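Local coordinates for hypothetical protein TTHA0179 (Thermus thermophilus, PDB 2DPW) that is of uncharacterised function but probably acts as a nucleotidyltransferase, having a MobA-like NTP transferase domain of the GT-A type, at residues Lys132-Thr144 / Lys187-Glu199. Numbering follows the deposited sequence.
Sequences KRTYARLREGTFT and KLLLGRLSLAEVE
Two hydrogen bonds tie the hairpin turn L138-G141 to the loop and helix start at 193-195. R139 N gives one to L193 O (2.8 Å), in the plane of that carbonyl. The other runs back: L195 N, in the first turn of helix 195-206, donates to E140 OE1 at 2.8 Å, 31° out of the carboxylate plane on its syn side. The E140 chain bends at chi2 (92°), which turns its carboxylate over the backbone of S194 and L195.

The charged contacts lie beside these. R139 NH2 makes a salt bridge to E197 OE1 (3.3 Å), guanidinium and carboxylate 79° apart, so they do not pair flat. One guanidinium face has S194 CB over it, near the rim. E197 OE1 also takes S194 N through its anti lone pair at 2.6 Å; with the weak bond from E197 N to S194 OG this forms a capping box. K187 NZ makes a salt bridge to E197 OE2, its hydrogen bond long and weak at 3.4 Å. With an alanine here in place of E197, R139 and K187 would probably lose their shared carboxylate and S194 N its capping acceptor.

Apolar packing is carried by L138: CD1 meets L195 CD1 at 3.6 Å, while CD2 touches V198 CG2, the two side chains crossing at about a right angle. L195 also rests on I118 of strand 114-120, which joins this helix to the main sheet.

In this surface contact, the partial positive charge at the start of helix 195-206 probably favours the negative charge of E140, which takes the N-H of L195, and E197 links the cap, the preceding helix and the hairpin through one carboxylate.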
ATOM      1  N   LYS A 132     -11.277   0.849  12.867  1.00 99.99           N
ATOM      2  CA  LYS A 132     -12.420   0.670  11.981  1.00101.44           C
ATOM      3  C   LYS A 132     -11.982   0.637  10.515  1.00100.11           C
ATOM      4  O   LYS A 132     -11.499   1.643   9.987  1.00103.39           O
ATOM      5  CB  LYS A 132     -13.384   1.825  12.204  1.00106.22           C
ATOM      6  CG  LYS A 132     -13.456   2.253  13.651  1.00106.00           C
ATOM      7  CD  LYS A 132     -14.506   3.323  13.830  1.00110.17           C
ATOM      8  CE  LYS A 132     -14.595   3.769  15.281  1.00113.17           C
ATOM      9  NZ  LYS A 132     -15.651   4.848  15.449  1.00116.59           N
ATOM     10  N   ARG A 133     -12.183  -0.506   9.856  1.00 90.10           N
ATOM     11  CA  ARG A 133     -11.765  -0.676   8.462  1.00 88.04           C
ATOM     12  C   ARG A 133     -12.862  -1.030   7.457  1.00 85.18           C
ATOM     13  O   ARG A 133     -13.926  -1.513   7.831  1.00 91.22           O
ATOM     14  CB  ARG A 133     -10.685  -1.762   8.380  1.00 90.42           C
ATOM     15  CG  ARG A 133      -9.445  -1.514   9.224  1.00 79.83           C
ATOM     16  CD  ARG A 133      -8.558  -0.433   8.630  1.00 79.69           C
ATOM     17  NE  ARG A 133      -8.072  -0.787   7.298  1.00 78.08           N
ATOM     18  CZ  ARG A 133      -7.108  -0.125   6.663  1.00 86.02           C
ATOM     19  NH1 ARG A 133      -6.535   0.919   7.253  1.00 84.50           N
ATOM     20  NH2 ARG A 133      -6.717  -0.502   5.447  1.00 80.36           N
ATOM     21  N   THR A 134     -12.571  -0.797   6.176  1.00 78.52           N
ATOM     22  CA  THR A 134     -13.483  -1.110   5.072  1.00 70.97           C
ATOM     23  C   THR A 134     -13.164  -2.552   4.666  1.00 66.99           C
ATOM     24  O   THR A 134     -12.126  -2.803   4.057  1.00 63.55           O
ATOM     25  CB  THR A 134     -13.221  -0.209   3.831  1.00 70.71           C
ATOM     26  OG1 THR A 134     -13.320   1.169   4.198  1.00 79.35           O
ATOM     27  CG2 THR A 134     -14.227  -0.503   2.728  1.00 67.63           C
ATOM     28  N   TYR A 135     -14.034  -3.498   5.001  1.00 63.99           N
ATOM     29  CA  TYR A 135     -13.771  -4.892   4.653  1.00 62.42           C
ATOM     30  C   TYR A 135     -14.548  -5.360   3.438  1.00 58.00           C
ATOM     31  O   TYR A 135     -15.361  -4.627   2.883  1.00 57.45           O
ATOM     32  CB  TYR A 135     -14.097  -5.835   5.819  1.00 57.85           C
ATOM     33  CG  TYR A 135     -13.287  -5.616   7.069  1.00 64.27           C
ATOM     34  CD1 TYR A 135     -13.590  -4.575   7.939  1.00 72.99           C
ATOM     35  CD2 TYR A 135     -12.236  -6.462   7.401  1.00 71.07           C
ATOM     36  CE1 TYR A 135     -12.876  -4.382   9.115  1.00 71.01           C
ATOM     37  CE2 TYR A 135     -11.509  -6.277   8.577  1.00 75.96           C
ATOM     38  CZ  TYR A 135     -11.839  -5.237   9.430  1.00 73.59           C
ATOM     39  OH  TYR A 135     -11.154  -5.066  10.609  1.00 79.24           O
ATOM     40  N   ALA A 136     -14.282  -6.599   3.041  1.00 50.74           N
ATOM     41  CA  ALA A 136     -14.944  -7.228   1.918  1.00 44.60           C
ATOM     42  C   ALA A 136     -15.062  -8.720   2.225  1.00 53.37           C
ATOM     43  O   ALA A 136     -14.073  -9.380   2.548  1.00 51.96           O
ATOM     44  CB  ALA A 136     -14.148  -7.010   0.668  1.00 43.49           C
ATOM     45  N   ARG A 137     -16.278  -9.245   2.130  1.00 54.75           N
ATOM     46  CA  ARG A 137     -16.525 -10.649   2.425  1.00 63.14           C
ATOM     47  C   ARG A 137     -16.323 -11.546   1.207  1.00 62.28           C
ATOM     48  O   ARG A 137     -17.028 -11.426   0.207  1.00 65.94           O
ATOM     49  CB  ARG A 137     -17.951 -10.824   2.966  1.00 67.85           C
ATOM     50  CG  ARG A 137     -18.280  -9.957   4.178  1.00 64.45           C
ATOM     51  CD  ARG A 137     -19.736 -10.109   4.629  1.00 81.03           C
ATOM     52  NE  ARG A 137     -20.026 -11.413   5.232  1.00 90.44           N
ATOM     53  CZ  ARG A 137     -20.776 -12.361   4.670  1.00 89.45           C
ATOM     54  NH1 ARG A 137     -21.323 -12.163   3.475  1.00 84.06           N
ATOM     55  NH2 ARG A 137     -20.980 -13.511   5.304  1.00 84.09           N
ATOM     56  N   LEU A 138     -15.350 -12.444   1.300  1.00 63.53           N
ATOM     57  CA  LEU A 138     -15.052 -13.381   0.222  1.00 60.42           C
ATOM     58  C   LEU A 138     -15.322 -14.782   0.722  1.00 54.76           C
ATOM     59  O   LEU A 138     -15.266 -15.041   1.919  1.00 50.56           O
ATOM     60  CB  LEU A 138     -13.582 -13.290  -0.189  1.00 61.65           C
ATOM     61  CG  LEU A 138     -13.089 -11.954  -0.729  1.00 58.25           C
ATOM     62  CD1 LEU A 138     -11.634 -12.094  -1.141  1.00 57.73           C
ATOM     63  CD2 LEU A 138     -13.946 -11.530  -1.910  1.00 72.10           C
ATOM     64  N   ARG A 139     -15.604 -15.695  -0.194  1.00 59.56           N
ATOM     65  CA  ARG A 139     -15.860 -17.061   0.221  1.00 68.54           C
ATOM     66  C   ARG A 139     -14.752 -17.543   1.140  1.00 61.93           C
ATOM     67  O   ARG A 139     -14.988 -18.328   2.052  1.00 70.10           O
ATOM     68  CB  ARG A 139     -15.959 -17.985  -0.990  1.00 71.47           C
ATOM     69  CG  ARG A 139     -17.270 -17.874  -1.726  1.00 75.08           C
ATOM     70  CD  ARG A 139     -17.363 -18.955  -2.766  1.00 80.31           C
ATOM     71  NE  ARG A 139     -17.672 -18.403  -4.078  1.00 92.42           N
ATOM     72  CZ  ARG A 139     -17.706 -19.118  -5.198  1.00 95.98           C
ATOM     73  NH1 ARG A 139     -17.449 -20.421  -5.169  1.00 97.37           N
ATOM     74  NH2 ARG A 139     -17.998 -18.528  -6.349  1.00 94.62           N
ATOM     75  N   GLU A 140     -13.543 -17.054   0.908  1.00 56.29           N
ATOM     76  CA  GLU A 140     -12.409 -17.465   1.710  1.00 49.66           C
ATOM     77  C   GLU A 140     -12.274 -16.676   3.015  1.00 55.58           C
ATOM     78  O   GLU A 140     -11.434 -17.000   3.859  1.00 54.29           O
ATOM     79  CB  GLU A 140     -11.127 -17.372   0.872  1.00 57.81           C
ATOM     80  CG  GLU A 140     -11.123 -18.298  -0.359  1.00 53.88           C
ATOM     81  CD  GLU A 140     -11.647 -17.642  -1.646  1.00 70.97           C
ATOM     82  OE1 GLU A 140     -12.589 -16.812  -1.575  1.00 67.92           O
ATOM     83  OE2 GLU A 140     -11.116 -17.975  -2.739  1.00 65.43           O
ATOM     84  N   GLY A 141     -13.104 -15.648   3.193  1.00 50.41           N
ATOM     85  CA  GLY A 141     -13.038 -14.876   4.421  1.00 42.19           C
ATOM     86  C   GLY A 141     -13.461 -13.421   4.345  1.00 48.90           C
ATOM     87  O   GLY A 141     -14.229 -13.017   3.482  1.00 49.94           O
ATOM     88  N   THR A 142     -12.966 -12.632   5.288  1.00 55.60           N
ATOM     89  CA  THR A 142     -13.251 -11.208   5.340  1.00 57.05           C
ATOM     90  C   THR A 142     -11.920 -10.488   5.501  1.00 55.82           C
ATOM     91  O   THR A 142     -11.185 -10.719   6.460  1.00 51.28           O
ATOM     92  CB  THR A 142     -14.167 -10.873   6.507  1.00 54.70           C
ATOM     93  OG1 THR A 142     -15.413 -11.555   6.330  1.00 54.82           O
ATOM     94  CG2 THR A 142     -14.411  -9.375   6.565  1.00 58.24           C
ATOM     95  N   PHE A 143     -11.617  -9.614   4.548  1.00 53.52           N
ATOM     96  CA  PHE A 143     -10.357  -8.907   4.559  1.00 46.74           C
ATOM     97  C   PHE A 143     -10.445  -7.432   4.291  1.00 47.71           C
ATOM     98  O   PHE A 143     -11.495  -6.879   3.973  1.00 53.40           O
ATOM     99  CB  PHE A 143      -9.451  -9.506   3.493  1.00 48.92           C
ATOM    100  CG  PHE A 143      -9.447 -11.003   3.480  1.00 45.60           C
ATOM    101  CD1 PHE A 143     -10.419 -11.719   2.783  1.00 38.28           C
ATOM    102  CD2 PHE A 143      -8.464 -11.702   4.172  1.00 50.74           C
ATOM    103  CE1 PHE A 143     -10.410 -13.101   2.777  1.00 43.52           C
ATOM    104  CE2 PHE A 143      -8.447 -13.088   4.172  1.00 45.82           C
ATOM    105  CZ  PHE A 143      -9.421 -13.787   3.469  1.00 46.22           C
ATOM    106  N   THR A 144      -9.291  -6.806   4.409  1.00 40.94           N
ATOM    107  CA  THR A 144      -9.158  -5.410   4.090  1.00 48.73           C
ATOM    108  C   THR A 144      -7.822  -5.349   3.393  1.00 51.54           C
ATOM    109  O   THR A 144      -6.997  -6.272   3.553  1.00 48.03           O
ATOM    110  CB  THR A 144      -9.152  -4.524   5.333  1.00 58.51           C
ATOM    111  OG1 THR A 144      -9.147  -3.152   4.923  1.00 63.85           O
ATOM    112  CG2 THR A 144      -7.949  -4.809   6.204  1.00 43.22           C
ATOM    113  N   LYS A 187     -21.665  -9.847  -6.606  1.00 77.40           N
ATOM    114  CA  LYS A 187     -21.092 -11.059  -6.059  1.00 78.09           C
ATOM    115  C   LYS A 187     -20.339 -10.821  -4.768  1.00 81.06           C
ATOM    116  O   LYS A 187     -20.642 -11.447  -3.759  1.00 86.96           O
ATOM    117  CB  LYS A 187     -20.169 -11.728  -7.069  1.00 75.17           C
ATOM    118  CG  LYS A 187     -20.855 -12.702  -7.993  1.00 72.41           C
ATOM    119  CD  LYS A 187     -19.805 -13.449  -8.791  1.00 78.99           C
ATOM    120  CE  LYS A 187     -20.421 -14.291  -9.890  1.00 83.46           C
ATOM    121  NZ  LYS A 187     -19.372 -14.850 -10.787  1.00 76.78           N
ATOM    122  N   LEU A 188     -19.364  -9.921  -4.776  1.00 83.07           N
ATOM    123  CA  LEU A 188     -18.616  -9.684  -3.551  1.00 93.03           C
ATOM    124  C   LEU A 188     -19.394  -8.828  -2.575  1.00 94.36           C
ATOM    125  O   LEU A 188     -19.255  -8.978  -1.358  1.00 97.75           O
ATOM    126  CB  LEU A 188     -17.258  -9.046  -3.845  1.00 96.49           C
ATOM    127  CG  LEU A 188     -17.110  -7.698  -4.549  1.00 98.86           C
ATOM    128  CD1 LEU A 188     -17.806  -6.586  -3.783  1.00101.36           C
ATOM    129  CD2 LEU A 188     -15.618  -7.398  -4.661  1.00107.12           C
ATOM    130  N   LEU A 189     -20.214  -7.927  -3.105  1.00 95.33           N
ATOM    131  CA  LEU A 189     -21.016  -7.069  -2.248  1.00 94.94           C
ATOM    132  C   LEU A 189     -21.898  -7.965  -1.387  1.00 94.80           C
ATOM    133  O   LEU A 189     -22.444  -7.533  -0.368  1.00 90.90           O
ATOM    134  CB  LEU A 189     -21.874  -6.114  -3.084  1.00 95.89           C
ATOM    135  CG  LEU A 189     -21.172  -4.925  -3.746  1.00 90.72           C
ATOM    136  CD1 LEU A 189     -22.207  -4.052  -4.444  1.00 89.51           C
ATOM    137  CD2 LEU A 189     -20.431  -4.112  -2.697  1.00 85.60           C
ATOM    138  N   LEU A 190     -22.023  -9.221  -1.807  1.00 91.62           N
ATOM    139  CA  LEU A 190     -22.812 -10.202  -1.078  1.00 90.80           C
ATOM    140  C   LEU A 190     -21.906 -11.214  -0.366  1.00 94.31           C
ATOM    141  O   LEU A 190     -22.350 -11.913   0.542  1.00100.33           O
ATOM    142  CB  LEU A 190     -23.750 -10.938  -2.037  1.00 86.85           C
ATOM    143  CG  LEU A 190     -24.611 -10.048  -2.934  1.00 90.65           C
ATOM    144  CD1 LEU A 190     -25.498 -10.928  -3.799  1.00 89.56           C
ATOM    145  CD2 LEU A 190     -25.448  -9.089  -2.090  1.00 84.76           C
ATOM    146  N   GLY A 191     -20.634 -11.272  -0.755  1.00 90.79           N
ATOM    147  CA  GLY A 191     -19.719 -12.225  -0.150  1.00 86.08           C
ATOM    148  C   GLY A 191     -19.766 -13.445  -1.035  1.00 86.99           C
ATOM    149  O   GLY A 191     -19.038 -14.425  -0.869  1.00 91.57           O
ATOM    150  N   ARG A 192     -20.660 -13.349  -2.005  1.00 84.45           N
ATOM    151  CA  ARG A 192     -20.917 -14.393  -2.977  1.00 85.12           C
ATOM    152  C   ARG A 192     -19.724 -14.608  -3.922  1.00 82.06           C
ATOM    153  O   ARG A 192     -19.725 -15.510  -4.766  1.00 82.96           O
ATOM    154  CB  ARG A 192     -22.173 -13.988  -3.747  1.00 81.17           C
ATOM    155  CG  ARG A 192     -22.559 -14.898  -4.863  1.00 95.84           C
ATOM    156  CD  ARG A 192     -23.110 -16.213  -4.357  1.00102.82           C
ATOM    157  NE  ARG A 192     -23.440 -17.147  -5.438  1.00113.87           N
ATOM    158  CZ  ARG A 192     -23.489 -16.876  -6.745  1.00117.43           C
ATOM    159  NH1 ARG A 192     -23.814 -17.852  -7.591  1.00120.51           N
ATOM    160  NH2 ARG A 192     -23.219 -15.665  -7.219  1.00112.80           N
ATOM    161  N   LEU A 193     -18.698 -13.784  -3.747  1.00 77.40           N
ATOM    162  CA  LEU A 193     -17.513 -13.833  -4.583  1.00 66.81           C
ATOM    163  C   LEU A 193     -16.301 -14.484  -3.905  1.00 64.77           C
ATOM    164  O   LEU A 193     -16.198 -14.548  -2.671  1.00 66.59           O
ATOM    165  CB  LEU A 193     -17.168 -12.407  -5.013  1.00 58.74           C
ATOM    166  CG  LEU A 193     -15.985 -12.181  -5.960  1.00 55.25           C
ATOM    167  CD1 LEU A 193     -16.289 -12.749  -7.336  1.00 62.65           C
ATOM    168  CD2 LEU A 193     -15.683 -10.694  -6.069  1.00 46.73           C
ATOM    169  N   SER A 194     -15.372 -14.964  -4.725  1.00 59.41           N
ATOM    170  CA  SER A 194     -14.171 -15.600  -4.196  1.00 55.68           C
ATOM    171  C   SER A 194     -12.860 -14.920  -4.585  1.00 53.75           C
ATOM    172  O   SER A 194     -12.769 -14.182  -5.565  1.00 43.06           O
ATOM    173  CB  SER A 194     -14.095 -17.060  -4.625  1.00 48.09           C
ATOM    174  OG  SER A 194     -13.446 -17.173  -5.877  1.00 44.00           O
ATOM    175  N   LEU A 195     -11.827 -15.229  -3.814  1.00 51.44           N
ATOM    176  CA  LEU A 195     -10.509 -14.655  -4.011  1.00 53.80           C
ATOM    177  C   LEU A 195      -9.894 -14.868  -5.400  1.00 49.06           C
ATOM    178  O   LEU A 195      -9.345 -13.930  -5.988  1.00 43.60           O
ATOM    179  CB  LEU A 195      -9.580 -15.182  -2.917  1.00 52.85           C
ATOM    180  CG  LEU A 195      -8.262 -14.466  -2.639  1.00 56.56           C
ATOM    181  CD1 LEU A 195      -8.475 -12.961  -2.546  1.00 55.52           C
ATOM    182  CD2 LEU A 195      -7.695 -15.010  -1.348  1.00 42.71           C
ATOM    183  N   ALA A 196      -9.978 -16.084  -5.929  1.00 45.22           N
ATOM    184  CA  ALA A 196      -9.401 -16.336  -7.249  1.00 49.32           C
ATOM    185  C   ALA A 196     -10.200 -15.613  -8.322  1.00 52.74           C
ATOM    186  O   ALA A 196      -9.669 -15.257  -9.376  1.00 51.92           O
ATOM    187  CB  ALA A 196      -9.364 -17.819  -7.543  1.00 29.11           C
ATOM    188  N   GLU A 197     -11.485 -15.401  -8.050  1.00 53.73           N
ATOM    189  CA  GLU A 197     -12.342 -14.704  -8.995  1.00 44.77           C
ATOM    190  C   GLU A 197     -11.859 -13.270  -9.053  1.00 41.41           C
ATOM    191  O   GLU A 197     -11.729 -12.684 -10.127  1.00 39.11           O
ATOM    192  CB  GLU A 197     -13.792 -14.740  -8.535  1.00 46.10           C
ATOM    193  CG  GLU A 197     -14.437 -16.104  -8.621  1.00 53.60           C
ATOM    194  CD  GLU A 197     -15.904 -16.070  -8.233  1.00 66.05           C
ATOM    195  OE1 GLU A 197     -16.212 -15.885  -7.030  1.00 66.98           O
ATOM    196  OE2 GLU A 197     -16.754 -16.215  -9.137  1.00 64.72           O
ATOM    197  N   VAL A 198     -11.596 -12.715  -7.878  1.00 30.10           N
ATOM    198  CA  VAL A 198     -11.101 -11.356  -7.772  1.00 36.01           C
ATOM    199  C   VAL A 198      -9.793 -11.251  -8.570  1.00 46.44           C
ATOM    200  O   VAL A 198      -9.658 -10.412  -9.470  1.00 37.09           O
ATOM    201  CB  VAL A 198     -10.822 -11.007  -6.302  1.00 34.04           C
ATOM    202  CG1 VAL A 198     -10.397  -9.573  -6.185  1.00 25.92           C
ATOM    203  CG2 VAL A 198     -12.057 -11.273  -5.464  1.00 40.24           C
ATOM    204  N   GLU A 199      -8.843 -12.127  -8.238  1.00 42.76           N
ATOM    205  CA  GLU A 199      -7.545 -12.156  -8.895  1.00 39.47           C
ATOM    206  C   GLU A 199      -7.629 -12.333 -10.407  1.00 38.96           C
ATOM    207  O   GLU A 199      -6.961 -11.629 -11.164  1.00 45.29           O
ATOM    208  CB  GLU A 199      -6.691 -13.284  -8.327  1.00 33.21           C
ATOM    209  CG  GLU A 199      -6.202 -13.086  -6.926  1.00 47.79           C
ATOM    210  CD  GLU A 199      -5.498 -14.319  -6.408  1.00 55.74           C
ATOM    211  OE1 GLU A 199      -6.184 -15.345  -6.192  1.00 63.12           O
ATOM    212  OE2 GLU A 199      -4.264 -14.269  -6.229  1.00 54.45           O
TER